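PDB 5EUF: protease from Helicobacter pylori, which probably acts as a zinc-dependent M16 metalloprotease and virulence factor, cleaving the cytoplasmic domain of human junctional adhesion molecule A and weakening the gastric epithelial barrier. Local coordinates for residues G40-V45 with H158-T163; A154-P159 with M229-Q234; Y186-N191 with K222-P227. All coordinates share one frame; numbering follows the deposited sequence.

From the N terminus, interaction 1 comes first, joining the loop between strand 30-37 and helix 51-58 to the loop after helix 142-154 and so closing a long, mainly helical span. Interaction 2 starts before that span ends, sharing His158 and Pro159 with it, and runs on to residues 229-234, the lead-in to strand 238-243; the two closures overlap. Interaction 3 falls wholly between the two segments of interaction 2, tying the turn from helix 176-186 into strand 192-198 to residues 222-227. Residues 222-234 thus run from the six-stranded half toward the five-stranded half, and Pro227 packs on Arg42 of interaction 1. Interactions 1 and 2 both touch the second subunit.

Interaction 1 of 3, residues G40-V45 with H158-T163; sequences GSRNEV and HPYHWT
Two loops meet through short 3-10 turns beside the metal-site helix of the M16 peptidase fold: residues 40-45 lead from strand 30-37 into helix 51-58, which carries the inverted HXXEH zinc motif (His53, Glu56, His57), and residues 158-163 follow helix 142-154. The tight part is formed by Pro159 and Trp162. The CB and CG of Pro159 rest on the backbone of the opposing turn, with CG 3.3 Å from Arg42 O and CB 3.5 Å from Arg42 CA. Trp162 has CG in the crowded position between backbone N and carbonyl carbon (chi1 62°), and its indole lies over its own turn, Pro159 O sitting 3.4 Å above the ring centre. The indole NE1 donates to Glu44 OE1 at 3.0 Å (154° at the hydrogen), using the anti lone pair of a carboxylate turned just 13° from the indole plane. Gly50 N also bonds Glu44 OE1, and Ala52 N holds OE2, so three N-H groups grip a carboxylate about 5 Å from the side chain of His53; this would be consistent with an ionised acid.

Packing is looser toward the partly exposed Val45 and the outer end of Arg42. The CB of Val45 points away from the 158-163 segment, and its backbone C approaches Trp162 CH2 at 3.8 Å, where Met46 of the second subunit packs on both residues. Arg42 runs extended alongside Tyr160, its NH1 salt-bridged to Asp307, while Tyr160 OH bonds Asp89. The ring of Tyr160 is met in turn by His158, whose CE1 stands 3.2 Å above its centre.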
loop_
_atom_site.group_PDB
_atom_site.type_symbol
_atom_site.label_atom_id
_atom_site.label_comp_id
_atom_site.label_asym_id
_atom_site.label_seq_id
_atom_site.Cartn_x
_atom_site.Cartn_y
_atom_site.Cartn_z
ATOM N N GLY B 40 -16.452 2.072 -4.274
ATOM C CA GLY B 40 -16.079 1.390 -3.051
ATOM C C GLY B 40 -14.679 1.790 -2.642
ATOM O O GLY B 40 -14.155 2.804 -3.102
ATOM N N SER B 41 -14.068 0.986 -1.779
ATOM C CA SER B 41 -12.709 1.250 -1.337
ATOM C C SER B 41 -11.720 0.974 -2.464
ATOM O O SER B 41 -10.571 1.414 -2.411
ATOM C CB SER B 41 -12.370 0.403 -0.110
ATOM O OG SER B 41 -12.422 -0.981 -0.413
ATOM N N ARG B 42 -12.175 0.249 -3.484
ATOM C CA ARG B 42 -11.320 -0.103 -4.612
ATOM C C ARG B 42 -11.076 1.107 -5.510
ATOM O O ARG B 42 -10.170 1.106 -6.343
ATOM C CB ARG B 42 -11.931 -1.247 -5.424
ATOM C CG ARG B 42 -12.889 -0.785 -6.500
ATOM C CD ARG B 42 -13.399 -1.935 -7.349
ATOM N NE ARG B 42 -13.783 -1.464 -8.674
ATOM C CZ ARG B 42 -13.037 -1.623 -9.759
ATOM N NH1 ARG B 42 -11.878 -2.258 -9.672
ATOM N NH2 ARG B 42 -13.450 -1.155 -10.930
ATOM N N ASN B 43 -11.894 2.139 -5.334
ATOM C CA ASN B 43 -11.741 3.373 -6.091
ATOM C C ASN B 43 -10.975 4.425 -5.299
ATOM O O ASN B 43 -10.924 5.593 -5.682
ATOM C CB ASN B 43 -13.108 3.917 -6.500
ATOM C CG ASN B 43 -13.941 2.896 -7.243
ATOM O OD1 ASN B 43 -14.769 2.201 -6.650
ATOM N ND2 ASN B 43 -13.727 2.797 -8.549
ATOM N N GLU B 44 -10.381 4.004 -4.187
ATOM C CA GLU B 44 -9.599 4.906 -3.350
ATOM C C GLU B 44 -8.107 4.738 -3.602
ATOM O O GLU B 44 -7.687 3.881 -4.383
ATOM C CB GLU B 44 -9.900 4.666 -1.869
ATOM C CG GLU B 44 -11.363 4.807 -1.495
ATOM C CD GLU B 44 -11.625 4.408 -0.061
ATOM O OE1 GLU B 44 -10.699 3.859 0.574
ATOM O OE2 GLU B 44 -12.750 4.644 0.435
ATOM N N VAL B 45 -7.315 5.566 -2.933
ATOM C CA VAL B 45 -5.861 5.525 -3.038
ATOM C C VAL B 45 -5.259 5.685 -1.646
ATOM O O VAL B 45 -5.747 6.493 -0.853
ATOM C CB VAL B 45 -5.325 6.633 -3.974
ATOM C CG1 VAL B 45 -3.813 6.615 -4.005
ATOM C CG2 VAL B 45 -5.882 6.469 -5.380
ATOM N N HIS B 158 -2.953 -3.614 -5.203
ATOM C CA HIS B 158 -4.361 -3.340 -5.473
ATOM C C HIS B 158 -5.028 -2.702 -4.252
ATOM O O HIS B 158 -4.654 -2.999 -3.118
ATOM C CB HIS B 158 -5.074 -4.634 -5.870
ATOM C CG HIS B 158 -6.472 -4.436 -6.358
ATOM N ND1 HIS B 158 -7.573 -4.579 -5.540
ATOM C CD2 HIS B 158 -6.952 -4.114 -7.582
ATOM C CE1 HIS B 158 -8.669 -4.350 -6.239
ATOM N NE2 HIS B 158 -8.320 -4.066 -7.482
ATOM N N PRO B 159 -6.005 -1.807 -4.479
ATOM C CA PRO B 159 -6.735 -1.138 -3.393
ATOM C C PRO B 159 -7.373 -2.076 -2.360
ATOM O O PRO B 159 -7.793 -1.604 -1.304
ATOM C CB PRO B 159 -7.814 -0.359 -4.141
ATOM C CG PRO B 159 -7.176 -0.018 -5.427
ATOM C CD PRO B 159 -6.318 -1.206 -5.787
ATOM N N TYR B 160 -7.432 -3.375 -2.643
ATOM C CA TYR B 160 -7.903 -4.341 -1.653
ATOM C C TYR B 160 -6.861 -4.520 -0.550
ATOM O O TYR B 160 -7.037 -5.331 0.359
ATOM C CB TYR B 160 -8.220 -5.689 -2.303
ATOM C CG TYR B 160 -9.439 -5.680 -3.199
ATOM C CD1 TYR B 160 -10.331 -4.616 -3.186
ATOM C CD2 TYR B 160 -9.700 -6.744 -4.056
ATOM C CE1 TYR B 160 -11.447 -4.608 -4.007
ATOM C CE2 TYR B 160 -10.811 -6.745 -4.878
ATOM C CZ TYR B 160 -11.681 -5.676 -4.849
ATOM O OH TYR B 160 -12.787 -5.677 -5.665
ATOM N N HIS B 161 -5.776 -3.756 -0.648
ATOM C CA HIS B 161 -4.744 -3.698 0.381
ATOM C C HIS B 161 -5.327 -3.235 1.714
ATOM O O HIS B 161 -4.788 -3.535 2.779
ATOM C CB HIS B 161 -3.619 -2.759 -0.064
ATOM C CG HIS B 161 -2.466 -2.692 0.888
ATOM N ND1 HIS B 161 -1.629 -3.762 1.123
ATOM C CD2 HIS B 161 -1.999 -1.675 1.651
ATOM C CE1 HIS B 161 -0.701 -3.409 1.994
ATOM N NE2 HIS B 161 -0.903 -2.148 2.331
ATOM N N TRP B 162 -6.431 -2.499 1.644
ATOM C CA TRP B 162 -7.122 -2.032 2.839
ATOM C C TRP B 162 -8.631 -2.252 2.734
ATOM O O TRP B 162 -9.202 -2.251 1.642
ATOM C CB TRP B 162 -6.822 -0.551 3.088
ATOM C CG TRP B 162 -7.286 0.362 1.984
ATOM C CD1 TRP B 162 -8.504 0.968 1.881
ATOM C CD2 TRP B 162 -6.538 0.768 0.831
ATOM N NE1 TRP B 162 -8.563 1.724 0.737
ATOM C CE2 TRP B 162 -7.369 1.619 0.074
ATOM C CE3 TRP B 162 -5.249 0.494 0.365
ATOM C CZ2 TRP B 162 -6.952 2.200 -1.122
ATOM C CZ3 TRP B 162 -4.836 1.072 -0.821
ATOM C CH2 TRP B 162 -5.685 1.916 -1.551
ATOM N N THR B 163 -9.265 -2.449 3.886
ATOM C CA THR B 163 -10.714 -2.583 3.971
ATOM C C THR B 163 -11.345 -1.185 3.941
ATOM O O THR B 163 -10.656 -0.196 4.195
ATOM C CB THR B 163 -11.118 -3.343 5.247
ATOM O OG1 THR B 163 -10.946 -2.496 6.389
ATOM C CG2 THR B 163 -10.268 -4.596 5.403
#

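Interaction 2 of 3, residues A154-P159 with M229-Q234; sequences AYVYHP and MKEPKQ
Glu231 bends at chi2 to bring its carboxylate under the backbone just past helix 142-154, where OE2 accepts two successive amides. Tyr157 N, 2.8 Å from Glu231 OE2 (154° at the hydrogen), uses the anti lone pair, whereas Val156 N comes from above the carboxylate plane on a straighter path (167°). The latter bond is modelled very short, more than the resolution can support. Glu231 OE1 has a long, weak ion pair with Lys257 NZ. That ammonium also bonds Ala154 O and Gln234 OE1 and makes a cation-pi contact with Tyr155, whose OH donates to Glu308 O. The 229-234 segment belongs to the linker of the M16 fold, passing from the six-stranded half of the chain to strand 238-243 of the five-stranded half. Here it lies along the post-helix loop, and Glu231 CG meets the ring edge of Tyr155, 3.3 Å from CD1. Met229 O receives a CA-H...O contact from His158 CA at 3.3 Å and also lies at the edge of the imidazole, near CD2; His158 NE2 is bonded to Asp307. The CB of Met229, a selenomethionine, sits over one face of Tyr157, 3.7 Å from the ring centroid, and Phe167 of the second subunit also stacks on this tyrosine.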
loop_
_atom_site.group_PDB
_atom_site.type_symbol
_atom_site.label_atom_id
_atom_site.label_comp_id
_atom_site.label_asym_id
_atom_site.label_seq_id
_atom_site.Cartn_x
_atom_site.Cartn_y
_atom_site.Cartn_z
ATOM N N ALA B 154 -2.391 -9.892 2.314
ATOM C CA ALA B 154 -2.786 -10.631 1.119
ATOM C C ALA B 154 -2.610 -9.808 -0.153
ATOM O O ALA B 154 -2.222 -10.339 -1.194
ATOM C CB ALA B 154 -4.229 -11.099 1.248
ATOM N N TYR B 155 -2.910 -8.516 -0.061
ATOM C CA TYR B 155 -2.758 -7.605 -1.191
ATOM C C TYR B 155 -1.678 -6.570 -0.899
ATOM O O TYR B 155 -1.562 -6.076 0.223
ATOM C CB TYR B 155 -4.077 -6.902 -1.511
ATOM C CG TYR B 155 -5.197 -7.813 -1.969
ATOM C CD1 TYR B 155 -5.343 -8.149 -3.311
ATOM C CD2 TYR B 155 -6.122 -8.318 -1.063
ATOM C CE1 TYR B 155 -6.370 -8.968 -3.739
ATOM C CE2 TYR B 155 -7.155 -9.140 -1.482
ATOM C CZ TYR B 155 -7.274 -9.460 -2.820
ATOM O OH TYR B 155 -8.300 -10.277 -3.239
ATOM N N VAL B 156 -0.896 -6.237 -1.916
ATOM C CA VAL B 156 0.238 -5.338 -1.745
ATOM C C VAL B 156 0.051 -4.055 -2.547
ATOM O O VAL B 156 0.452 -2.972 -2.120
ATOM C CB VAL B 156 1.550 -6.027 -2.173
ATOM C CG1 VAL B 156 2.728 -5.080 -2.045
ATOM C CG2 VAL B 156 1.778 -7.281 -1.344
ATOM N N TYR B 157 -0.591 -4.181 -3.701
ATOM C CA TYR B 157 -0.650 -3.090 -4.656
ATOM C C TYR B 157 -2.083 -2.647 -4.930
ATOM O O TYR B 157 -2.393 -1.454 -4.895
ATOM C CB TYR B 157 0.044 -3.515 -5.952
ATOM C CG TYR B 157 0.112 -2.445 -7.009
ATOM C CD1 TYR B 157 0.441 -1.137 -6.681
ATOM C CD2 TYR B 157 -0.133 -2.746 -8.340
ATOM C CE1 TYR B 157 0.508 -0.157 -7.647
ATOM C CE2 TYR B 157 -0.061 -1.776 -9.314
ATOM C CZ TYR B 157 0.258 -0.483 -8.963
ATOM O OH TYR B 157 0.323 0.489 -9.935
ATOM N N HIS B 158 -2.953 -3.614 -5.203
ATOM C CA HIS B 158 -4.361 -3.340 -5.473
ATOM C C HIS B 158 -5.028 -2.702 -4.252
ATOM O O HIS B 158 -4.654 -2.999 -3.118
ATOM C CB HIS B 158 -5.074 -4.634 -5.870
ATOM C CG HIS B 158 -6.472 -4.436 -6.358
ATOM N ND1 HIS B 158 -7.573 -4.579 -5.540
ATOM C CD2 HIS B 158 -6.952 -4.114 -7.582
ATOM C CE1 HIS B 158 -8.669 -4.350 -6.239
ATOM N NE2 HIS B 158 -8.320 -4.066 -7.482
ATOM N N PRO B 159 -6.005 -1.807 -4.479
ATOM C CA PRO B 159 -6.735 -1.138 -3.393
ATOM C C PRO B 159 -7.373 -2.076 -2.360
ATOM O O PRO B 159 -7.793 -1.604 -1.304
ATOM C CB PRO B 159 -7.814 -0.359 -4.141
ATOM C CG PRO B 159 -7.176 -0.018 -5.427
ATOM C CD PRO B 159 -6.318 -1.206 -5.787
HETATM N N MSE B 229 -4.324 -0.459 -10.866
HETATM C CA MSE B 229 -3.369 -1.132 -9.998
HETATM C C MSE B 229 -3.725 -2.598 -9.779
HETATM O O MSE B 229 -4.252 -2.970 -8.728
HETATM C CB MSE B 229 -3.279 -0.408 -8.652
HETATM C CG MSE B 229 -2.749 1.016 -8.752
HETATM SE SE MSE B 229 -3.882 2.318 -7.854
HETATM C CE MSE B 229 -5.528 2.021 -8.855
ATOM N N LYS B 230 -3.430 -3.431 -10.771
ATOM C CA LYS B 230 -3.733 -4.854 -10.671
ATOM C C LYS B 230 -2.726 -5.574 -9.784
ATOM O O LYS B 230 -1.516 -5.417 -9.947
ATOM C CB LYS B 230 -3.763 -5.506 -12.054
ATOM C CG LYS B 230 -4.110 -6.987 -12.011
ATOM C CD LYS B 230 -4.236 -7.586 -13.400
ATOM C CE LYS B 230 -4.681 -9.040 -13.327
ATOM N NZ LYS B 230 -4.776 -9.667 -14.677
ATOM N N GLU B 231 -3.235 -6.361 -8.841
ATOM C CA GLU B 231 -2.380 -7.166 -7.979
ATOM C C GLU B 231 -1.592 -8.183 -8.782
ATOM O O GLU B 231 -2.172 -8.987 -9.509
ATOM C CB GLU B 231 -3.206 -7.884 -6.914
ATOM C CG GLU B 231 -2.992 -7.352 -5.515
ATOM C CD GLU B 231 -1.651 -7.726 -4.938
ATOM O OE1 GLU B 231 -1.130 -8.809 -5.281
ATOM O OE2 GLU B 231 -1.119 -6.933 -4.137
ATOM N N PRO B 232 -0.258 -8.142 -8.660
ATOM C CA PRO B 232 0.572 -9.178 -9.272
ATOM C C PRO B 232 0.186 -10.549 -8.729
ATOM O O PRO B 232 -0.254 -10.633 -7.583
ATOM C CB PRO B 232 1.993 -8.787 -8.852
ATOM C CG PRO B 232 1.914 -7.324 -8.553
ATOM C CD PRO B 232 0.549 -7.114 -7.979
ATOM N N LYS B 233 0.324 -11.594 -9.540
ATOM C CA LYS B 233 0.021 -12.948 -9.093
ATOM C C LYS B 233 0.835 -13.270 -7.849
ATOM O O LYS B 233 2.040 -13.023 -7.810
ATOM C CB LYS B 233 0.307 -13.970 -10.199
ATOM N N GLN B 234 0.169 -13.797 -6.827
ATOM C CA GLN B 234 0.842 -14.128 -5.579
ATOM C C GLN B 234 1.884 -15.214 -5.824
ATOM O O GLN B 234 1.578 -16.294 -6.327
ATOM C CB GLN B 234 -0.164 -14.566 -4.512
ATOM C CG GLN B 234 0.433 -14.685 -3.121
ATOM C CD GLN B 234 -0.615 -14.598 -2.029
ATOM O OE1 GLN B 234 -1.670 -13.990 -2.212
ATOM N NE2 GLN B 234 -0.328 -15.208 -0.886
#

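Interaction 3 of 3, residues Y186-N191 with K222-P227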
loop_
_atom_site.group_PDB
_atom_site.type_symbol
_atom_site.label_atom_id
_atom_site.label_comp_id
_atom_site.label_asym_id
_atom_site.label_seq_id
_atom_site.Cartn_x
_atom_site.Cartn_y
_atom_site.Cartn_z
ATOM N N TYR B 186 -17.700 10.344 -8.266
ATOM C CA TYR B 186 -18.179 8.969 -8.215
ATOM C C TYR B 186 -19.681 8.834 -7.945
ATOM O O TYR B 186 -20.234 7.741 -8.057
ATOM C CB TYR B 186 -17.392 8.191 -7.161
ATOM C CG TYR B 186 -15.963 7.899 -7.563
ATOM C CD1 TYR B 186 -15.676 6.947 -8.535
ATOM C CD2 TYR B 186 -14.899 8.571 -6.971
ATOM C CE1 TYR B 186 -14.370 6.674 -8.908
ATOM C CE2 TYR B 186 -13.590 8.304 -7.337
ATOM C CZ TYR B 186 -13.333 7.356 -8.307
ATOM O OH TYR B 186 -12.033 7.087 -8.676
ATOM N N TYR B 187 -20.342 9.938 -7.603
ATOM C CA TYR B 187 -21.791 9.918 -7.395
ATOM C C TYR B 187 -22.529 10.617 -8.531
ATOM O O TYR B 187 -23.536 11.290 -8.312
ATOM C CB TYR B 187 -22.163 10.565 -6.059
ATOM C CG TYR B 187 -21.973 9.667 -4.858
ATOM C CD1 TYR B 187 -20.767 9.014 -4.637
ATOM C CD2 TYR B 187 -22.994 9.491 -3.933
ATOM C CE1 TYR B 187 -20.588 8.198 -3.538
ATOM C CE2 TYR B 187 -22.824 8.676 -2.826
ATOM C CZ TYR B 187 -21.618 8.034 -2.634
ATOM O OH TYR B 187 -21.438 7.223 -1.537
ATOM N N GLN B 188 -22.015 10.466 -9.744
ATOM C CA GLN B 188 -22.710 10.950 -10.924
ATOM C C GLN B 188 -23.813 9.967 -11.291
ATOM O O GLN B 188 -23.697 8.774 -11.013
ATOM C CB GLN B 188 -21.745 11.127 -12.094
ATOM C CG GLN B 188 -20.509 11.942 -11.772
ATOM C CD GLN B 188 -19.645 12.187 -12.992
ATOM O OE1 GLN B 188 -20.150 12.508 -14.069
ATOM N NE2 GLN B 188 -18.337 12.026 -12.835
ATOM N N PRO B 189 -24.894 10.469 -11.902
ATOM C CA PRO B 189 -25.978 9.620 -12.408
ATOM C C PRO B 189 -25.472 8.513 -13.336
ATOM O O PRO B 189 -25.981 7.393 -13.292
ATOM C CB PRO B 189 -26.865 10.607 -13.171
ATOM C CG PRO B 189 -26.641 11.908 -12.481
ATOM C CD PRO B 189 -25.205 11.904 -12.036
ATOM N N LYS B 190 -24.472 8.829 -14.155
ATOM C CA LYS B 190 -23.876 7.854 -15.066
ATOM C C LYS B 190 -23.190 6.715 -14.310
ATOM O O LYS B 190 -22.897 5.664 -14.881
ATOM C CB LYS B 190 -22.873 8.544 -15.995
ATOM N N ASN B 191 -22.938 6.930 -13.022
ATOM C CA ASN B 191 -22.267 5.940 -12.195
ATOM C C ASN B 191 -23.220 5.337 -11.166
ATOM O O ASN B 191 -22.797 4.628 -10.252
ATOM C CB ASN B 191 -21.057 6.571 -11.492
ATOM C CG ASN B 191 -20.083 5.536 -10.952
ATOM O OD1 ASN B 191 -19.875 4.485 -11.558
ATOM N ND2 ASN B 191 -19.487 5.830 -9.801
ATOM N N LYS B 222 -16.428 12.898 -19.963
ATOM C CA LYS B 222 -15.395 11.867 -19.907
ATOM C C LYS B 222 -15.708 10.800 -18.862
ATOM O O LYS B 222 -16.236 11.099 -17.791
ATOM C CB LYS B 222 -14.021 12.492 -19.642
ATOM C CG LYS B 222 -14.028 13.701 -18.719
ATOM C CD LYS B 222 -12.682 14.418 -18.756
ATOM C CE LYS B 222 -12.707 15.698 -17.932
ATOM N NZ LYS B 222 -11.412 16.434 -17.996
ATOM N N ALA B 223 -15.369 9.555 -19.188
ATOM C CA ALA B 223 -15.758 8.396 -18.388
ATOM C C ALA B 223 -15.094 8.363 -17.015
ATOM O O ALA B 223 -14.043 8.966 -16.806
ATOM C CB ALA B 223 -15.442 7.114 -19.149
ATOM N N ILE B 224 -15.726 7.647 -16.087
ATOM C CA ILE B 224 -15.204 7.477 -14.734
ATOM C C ILE B 224 -13.860 6.753 -14.770
ATOM O O ILE B 224 -13.734 5.719 -15.426
ATOM C CB ILE B 224 -16.190 6.683 -13.842
ATOM C CG1 ILE B 224 -17.620 7.203 -14.012
ATOM C CG2 ILE B 224 -15.760 6.726 -12.380
ATOM C CD1 ILE B 224 -17.830 8.614 -13.513
ATOM N N PRO B 225 -12.847 7.302 -14.077
ATOM C CA PRO B 225 -11.513 6.689 -14.027
ATOM C C PRO B 225 -11.539 5.251 -13.507
ATOM O O PRO B 225 -12.068 4.990 -12.425
ATOM C CB PRO B 225 -10.744 7.601 -13.065
ATOM C CG PRO B 225 -11.432 8.917 -13.166
ATOM C CD PRO B 225 -12.886 8.596 -13.372
ATOM N N THR B 226 -10.972 4.334 -14.285
ATOM C CA THR B 226 -10.904 2.927 -13.909
ATOM C C THR B 226 -9.571 2.615 -13.237
ATOM O O THR B 226 -8.515 2.913 -13.796
ATOM C CB THR B 226 -11.076 2.006 -15.136
ATOM O OG1 THR B 226 -12.316 2.300 -15.791
ATOM C CG2 THR B 226 -11.058 0.542 -14.720
ATOM N N PRO B 227 -9.617 2.017 -12.033
ATOM C CA PRO B 227 -8.394 1.635 -11.313
ATOM C C PRO B 227 -7.494 0.742 -12.164
ATOM O O PRO B 227 -7.983 -0.146 -12.864
ATOM C CB PRO B 227 -8.922 0.886 -10.080
ATOM C CG PRO B 227 -10.333 0.536 -10.405
ATOM C CD PRO B 227 -10.828 1.629 -11.294
#
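Ile224 reaches from an extended segment without regular secondary structure onto the helix-to-strand turn of the six-stranded half of the M16 fold, where helix 176-186 ends and the chain turns into strand 192-198. The contact is small and carried mainly by this one aliphatic side chain, without hydrogen bonding between the two segments. CG1 stands anti to the carbonyl carbon, beside the backbone N (chi1 -46°), which sends CG2 anti to that nitrogen, so the two branches spread to different partners.

CG2 goes to Tyr186. The two side chains cross obliquely, and Ile224 CG2 lies 3.7 Å from CE1 and 3.9 Å from CD1 of Tyr186. The other branch turns toward Gln188, whose chain is extended beyond CG; the two side chains slide past each other in opposite directions, bringing Ile224 CD1 to 3.5 Å from Gln188 NE2. The amide that receives this methyl has both its polar ends engaged, NE2 by Leu185 O and OE1 by Leu219 N, which fixes its orientation. Asn191 approaches more distantly, its CG 4.3 Å from Ile224 CG1.

The turn that offers these three groups is braced from within. Asn191 N donates to Gln188 O at 2.8 Å, closing the short 3-10 segment 189-190, and its backbone pairs with Lys38 of the neighbouring loop. Its side chain leaves with CG anti to the backbone N (chi1 -163°) and folds back to the end of the helix. There Asn191 ND2 donates to Tyr186 O at 2.7 Å (157° at the hydrogen), arriving from above the carbonyl plane.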